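Local coordinates for possible substrate binding protein of ABC transporter system (Rhodopseudomonas palustris, PDB 3N0X) that probably binds a branched-chain amino acid or similar small substrate and delivers it to an ABC-type membrane transporter, at residues 128-132 with 334-339; 150-154 with 207-211. All blocks are in the same frame, centred on the assembly; numbering follows the deposited sequence.

Contact 1 (128-132 with 334-339)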
loop_
_atom_site.group_PDB
_atom_site.type_symbol
_atom_site.label_atom_id
_atom_site.label_comp_id
_atom_site.label_asym_id
_atom_site.label_seq_id
_atom_site.Cartn_x
_atom_site.Cartn_y
_atom_site.Cartn_z
ATOM N N GLN A 128 6.943 -4.056 -0.192
ATOM C CA GLN A 128 7.002 -3.041 -1.247
ATOM C C GLN A 128 7.234 -1.636 -0.649
ATOM O O GLN A 128 8.051 -0.862 -1.167
ATOM C CB GLN A 128 5.774 -3.095 -2.148
ATOM C CG GLN A 128 5.847 -4.298 -3.165
ATOM C CD GLN A 128 4.503 -4.536 -3.847
ATOM O OE1 GLN A 128 3.474 -4.643 -3.172
ATOM N NE2 GLN A 128 4.515 -4.646 -5.156
ATOM N N ASP A 129 6.536 -1.318 0.448
ATOM C CA ASP A 129 6.781 -0.027 1.096
ATOM C C ASP A 129 8.280 0.131 1.490
ATOM O O ASP A 129 8.957 1.075 1.113
ATOM C CB ASP A 129 5.856 0.159 2.293
ATOM C CG ASP A 129 4.456 0.634 1.892
ATOM O OD1 ASP A 129 4.317 1.248 0.812
ATOM O OD2 ASP A 129 3.529 0.468 2.711
ATOM N N ALA A 130 8.814 -0.858 2.204
ATOM C CA ALA A 130 10.148 -0.750 2.724
ATOM C C ALA A 130 11.194 -0.750 1.622
ATOM O O ALA A 130 12.126 0.041 1.639
ATOM C CB ALA A 130 10.391 -1.911 3.746
ATOM N N ILE A 131 11.021 -1.645 0.653
ATOM C CA ILE A 131 11.937 -1.750 -0.443
ATOM C C ILE A 131 11.964 -0.483 -1.310
ATOM O O ILE A 131 13.038 0.007 -1.695
ATOM C CB ILE A 131 11.609 -3.031 -1.278
ATOM C CG1 ILE A 131 11.948 -4.263 -0.457
ATOM C CG2 ILE A 131 12.359 -3.029 -2.601
ATOM C CD1 ILE A 131 11.338 -5.583 -0.987
ATOM N N SER A 132 10.786 0.031 -1.649
ATOM C CA SER A 132 10.726 1.256 -2.411
ATOM C C SER A 132 11.492 2.386 -1.699
ATOM O O SER A 132 12.145 3.196 -2.350
ATOM C CB SER A 132 9.270 1.676 -2.681
ATOM O OG SER A 132 8.565 2.014 -1.494
ATOM N N GLN A 334 0.931 -11.503 -6.163
ATOM C CA GLN A 334 1.065 -10.115 -5.687
ATOM C C GLN A 334 1.163 -9.187 -6.889
ATOM O O GLN A 334 1.910 -9.456 -7.836
ATOM C CB GLN A 334 2.337 -9.964 -4.868
ATOM C CG GLN A 334 2.671 -8.533 -4.472
ATOM C CD GLN A 334 1.622 -7.899 -3.542
ATOM O OE1 GLN A 334 1.261 -8.490 -2.535
ATOM N NE2 GLN A 334 1.109 -6.700 -3.901
ATOM N N ALA A 335 0.381 -8.112 -6.873
ATOM C CA ALA A 335 0.515 -7.084 -7.898
ATOM C C ALA A 335 1.843 -6.352 -7.722
ATOM O O ALA A 335 2.019 -5.593 -6.778
ATOM C CB ALA A 335 -0.651 -6.079 -7.852
ATOM N N LEU A 336 2.717 -6.516 -8.704
ATOM C CA LEU A 336 3.871 -5.652 -8.838
ATOM C C LEU A 336 3.376 -4.315 -9.407
ATOM O O LEU A 336 2.447 -4.275 -10.192
ATOM C CB LEU A 336 4.896 -6.282 -9.734
ATOM C CG LEU A 336 5.394 -7.649 -9.223
ATOM C CD1 LEU A 336 6.519 -8.103 -10.168
ATOM C CD2 LEU A 336 5.839 -7.617 -7.739
ATOM N N GLN A 337 3.996 -3.231 -8.974
ATOM C CA GLN A 337 3.496 -1.900 -9.268
ATOM C C GLN A 337 4.601 -0.888 -9.034
ATOM O O GLN A 337 5.548 -1.127 -8.289
ATOM C CB GLN A 337 2.275 -1.606 -8.382
ATOM C CG GLN A 337 2.539 -1.725 -6.849
ATOM C CD GLN A 337 1.273 -1.713 -6.068
ATOM O OE1 GLN A 337 0.766 -0.634 -5.735
ATOM N NE2 GLN A 337 0.710 -2.912 -5.809
ATOM N N SER A 338 4.473 0.245 -9.711
ATOM C CA SER A 338 5.344 1.372 -9.446
ATOM C C SER A 338 5.195 1.841 -8.036
ATOM O O SER A 338 4.166 1.636 -7.439
ATOM C CB SER A 338 4.987 2.550 -10.384
ATOM O OG SER A 338 5.260 2.274 -11.732
HETATM N N MSE A 339 6.223 2.524 -7.547
HETATM C CA MSE A 339 6.157 3.267 -6.291
HETATM C C MSE A 339 6.859 4.620 -6.561
HETATM O O MSE A 339 7.534 4.775 -7.583
HETATM C CB MSE A 339 6.853 2.481 -5.168
HETATM C CG MSE A 339 6.266 1.059 -4.960
HETATM SE SE MSE A 339 4.560 0.970 -4.120
HETATM C CE MSE A 339 5.197 1.419 -2.377
HETATM O O HOH W 1 6.373 -3.652 -7.127
#
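Gln128 reaches from helix 126-137 to the backbone of 334-339 and carries most of this contact. Its CB points at the partner segment, and the chain runs extended beyond CG (chi2 167°), which brings Gln128 CD to 4.0 Å from Ala335 O. Gln128 OE1 comes within 3.2 Å of Gln334 NE2, but at a poor angle for a hydrogen bond, the amide planes being 72° apart. Gln128 NE2 gives a nearly straight bond to Ala335 O (3.1 Å, 168°), which lies close to the Gln128 amide plane. Its second bond goes to a water, which also accepts from Gln337 N. Gln334 NE2 and Gln337 NE2 also bond Ala335 O, from opposite sides of its carbonyl plane. Gln334 OE1 is bonded by Arg121, and Gln337 OE1 by Lys323. An alanine here would probably leave Ala335 O one donor short and the water without its tie to the helix. Selenomethionine Met339 lays CB 3.6 Å from Ser132 CB, and its CE lies 3.3 Å from Asp129 OD1. Asp129 is salt-bridged to Arg124. The start of helix 126-137 is tied to the broken beginning of strand 335-345, consistent with the hinge side of the two-lobed periplasmic binding protein fold.

Contact 2 (150-154 with 207-211)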
loop_
_atom_site.group_PDB
_atom_site.type_symbol
_atom_site.label_atom_id
_atom_site.label_comp_id
_atom_site.label_asym_id
_atom_site.label_seq_id
_atom_site.Cartn_x
_atom_site.Cartn_y
_atom_site.Cartn_z
ATOM N N ASP A 150 10.117 -2.317 18.119
ATOM C CA ASP A 150 10.585 -3.672 18.388
ATOM C C ASP A 150 9.414 -4.663 18.325
ATOM O O ASP A 150 8.965 -5.204 19.349
ATOM C CB ASP A 150 11.267 -3.683 19.763
ATOM C CG ASP A 150 12.087 -4.910 20.012
ATOM O OD1 ASP A 150 12.158 -5.755 19.075
ATOM O OD2 ASP A 150 12.699 -5.016 21.101
ATOM N N TYR A 151 8.942 -4.924 17.106
ATOM C CA TYR A 151 7.868 -5.909 16.829
ATOM C C TYR A 151 7.945 -6.302 15.387
ATOM O O TYR A 151 8.738 -5.724 14.641
ATOM C CB TYR A 151 6.478 -5.423 17.259
ATOM C CG TYR A 151 5.766 -4.421 16.386
ATOM C CD1 TYR A 151 6.438 -3.358 15.779
ATOM C CD2 TYR A 151 4.401 -4.543 16.170
ATOM C CE1 TYR A 151 5.754 -2.435 14.990
ATOM C CE2 TYR A 151 3.727 -3.654 15.394
ATOM C CZ TYR A 151 4.390 -2.587 14.827
ATOM O OH TYR A 151 3.692 -1.709 14.027
ATOM N N ALA A 152 7.186 -7.318 14.995
ATOM C CA ALA A 152 7.406 -7.905 13.673
ATOM C C ALA A 152 7.312 -6.904 12.522
ATOM O O ALA A 152 8.145 -6.942 11.606
ATOM C CB ALA A 152 6.457 -9.092 13.428
ATOM N N PHE A 153 6.314 -6.020 12.550
ATOM C CA PHE A 153 6.175 -5.012 11.493
ATOM C C PHE A 153 7.458 -4.213 11.306
ATOM O O PHE A 153 7.951 -4.019 10.161
ATOM C CB PHE A 153 5.017 -4.058 11.777
ATOM C CG PHE A 153 4.887 -2.920 10.748
ATOM C CD1 PHE A 153 4.360 -3.184 9.511
ATOM C CD2 PHE A 153 5.277 -1.627 11.056
ATOM C CE1 PHE A 153 4.247 -2.172 8.540
ATOM C CE2 PHE A 153 5.163 -0.581 10.100
ATOM C CZ PHE A 153 4.634 -0.883 8.827
ATOM N N GLY A 154 8.004 -3.744 12.412
ATOM C CA GLY A 154 9.226 -2.940 12.380
ATOM C C GLY A 154 10.432 -3.757 11.943
ATOM O O GLY A 154 11.229 -3.337 11.080
ATOM N N VAL A 207 13.049 6.148 9.196
ATOM C CA VAL A 207 12.126 5.701 10.219
ATOM C C VAL A 207 11.006 4.858 9.596
ATOM O O VAL A 207 10.449 5.195 8.517
ATOM C CB VAL A 207 11.532 6.902 10.936
ATOM C CG1 VAL A 207 10.579 6.458 12.082
ATOM C CG2 VAL A 207 12.649 7.792 11.530
ATOM N N ILE A 208 10.662 3.772 10.282
ATOM C CA ILE A 208 9.477 3.008 9.961
ATOM C C ILE A 208 8.685 2.979 11.278
ATOM O O ILE A 208 9.219 2.609 12.329
ATOM C CB ILE A 208 9.748 1.592 9.380
ATOM C CG1 ILE A 208 8.425 0.838 9.191
ATOM C CG2 ILE A 208 10.705 0.808 10.271
ATOM C CD1 ILE A 208 8.556 -0.501 8.468
ATOM N N TRP A 209 7.422 3.365 11.219
ATOM C CA TRP A 209 6.635 3.501 12.451
ATOM C C TRP A 209 5.145 3.324 12.122
ATOM O O TRP A 209 4.657 3.862 11.128
ATOM C CB TRP A 209 6.865 4.878 13.088
ATOM C CG TRP A 209 6.620 4.920 14.549
ATOM C CD1 TRP A 209 5.454 5.248 15.193
ATOM C CD2 TRP A 209 7.564 4.608 15.582
ATOM N NE1 TRP A 209 5.631 5.190 16.555
ATOM C CE2 TRP A 209 6.913 4.798 16.829
ATOM C CE3 TRP A 209 8.909 4.229 15.583
ATOM C CZ2 TRP A 209 7.549 4.578 18.032
ATOM C CZ3 TRP A 209 9.538 4.032 16.768
ATOM C CH2 TRP A 209 8.860 4.188 17.996
ATOM N N ALA A 210 4.431 2.631 12.993
ATOM C CA ALA A 210 2.971 2.486 12.870
ATOM C C ALA A 210 2.339 2.984 14.161
ATOM O O ALA A 210 2.835 2.742 15.239
ATOM C CB ALA A 210 2.593 1.009 12.602
ATOM N N GLY A 211 1.229 3.712 14.057
ATOM C CA GLY A 211 0.533 4.206 15.243
ATOM C C GLY A 211 1.095 5.531 15.706
ATOM O O GLY A 211 1.861 6.179 14.988
#
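Phe153 and Ile208 form the main apolar pair between the start of helix 152-165 and the loop that follows strand 202-207. Phe153 CE2 lies 3.7 Å from Ile208 CG1, and Ile208 CD1 is almost as near to the same ring atom. The two side chains meet at a slant, and the ring offers its CE2 and CZ corner. CG of Phe153 stands anti to the backbone N (chi1 176°), which carries the ring out from the helix toward the loop. Ala210 CB fills in beside it, 3.9 Å from Phe153 CE2. The same methyl is touched by the Tyr151 hydroxyl, with OH 3.3 Å from Ala210 CB. Ala210 CB thus meets both residues.

The next shell fixes these groups. Tyr151 occupies the N-cap position of helix 152-165. One face of its ring has Phe153 N over the centre, 4.1 Å above the plane. The helix comes nearest the loop at Gly154, whose CA is 6.4 Å from Ile208 CA. On the loop side, Ile208 shares backbone hydrogen bonding with Leu147 of strand 142-149, and Ala210 N donates a hydrogen bond to Gln149 OE1. Trp209 turns its CB away from the helix. Its indole NE1 bonds Gly212 O, and its ring meets Phe185 edge to face.

The chemistry across the two segments is almost wholly apolar. Shape and van der Waals contact therefore join the helix start to the loop. Among the polar bonds that place the loop are those from strand 142-149, with others from Ser232 and Thr233.

Overall arrangement
Contact 1 and contact 2 have centres 18 Å apart, and their nearest atoms are about 5 Å apart without touching. Along the chain, contact 2 is nested inside the loop that contact 1 closes. Helix 152-165 links them: contact 2 uses its first turn, and its Ala160 and Ala164 are touched by Ala130 and Ile131 of helix 126-137, which carries contact 1. Contact 1 is buried, about 8 Å from the centre of the chain, whereas contact 2 lies nearer the surface, about 15 Å from that centre. A glycerol lies about 6 Å from the Asp129 side chain; it probably comes from the crystallisation liquor, though it may mark a pocket.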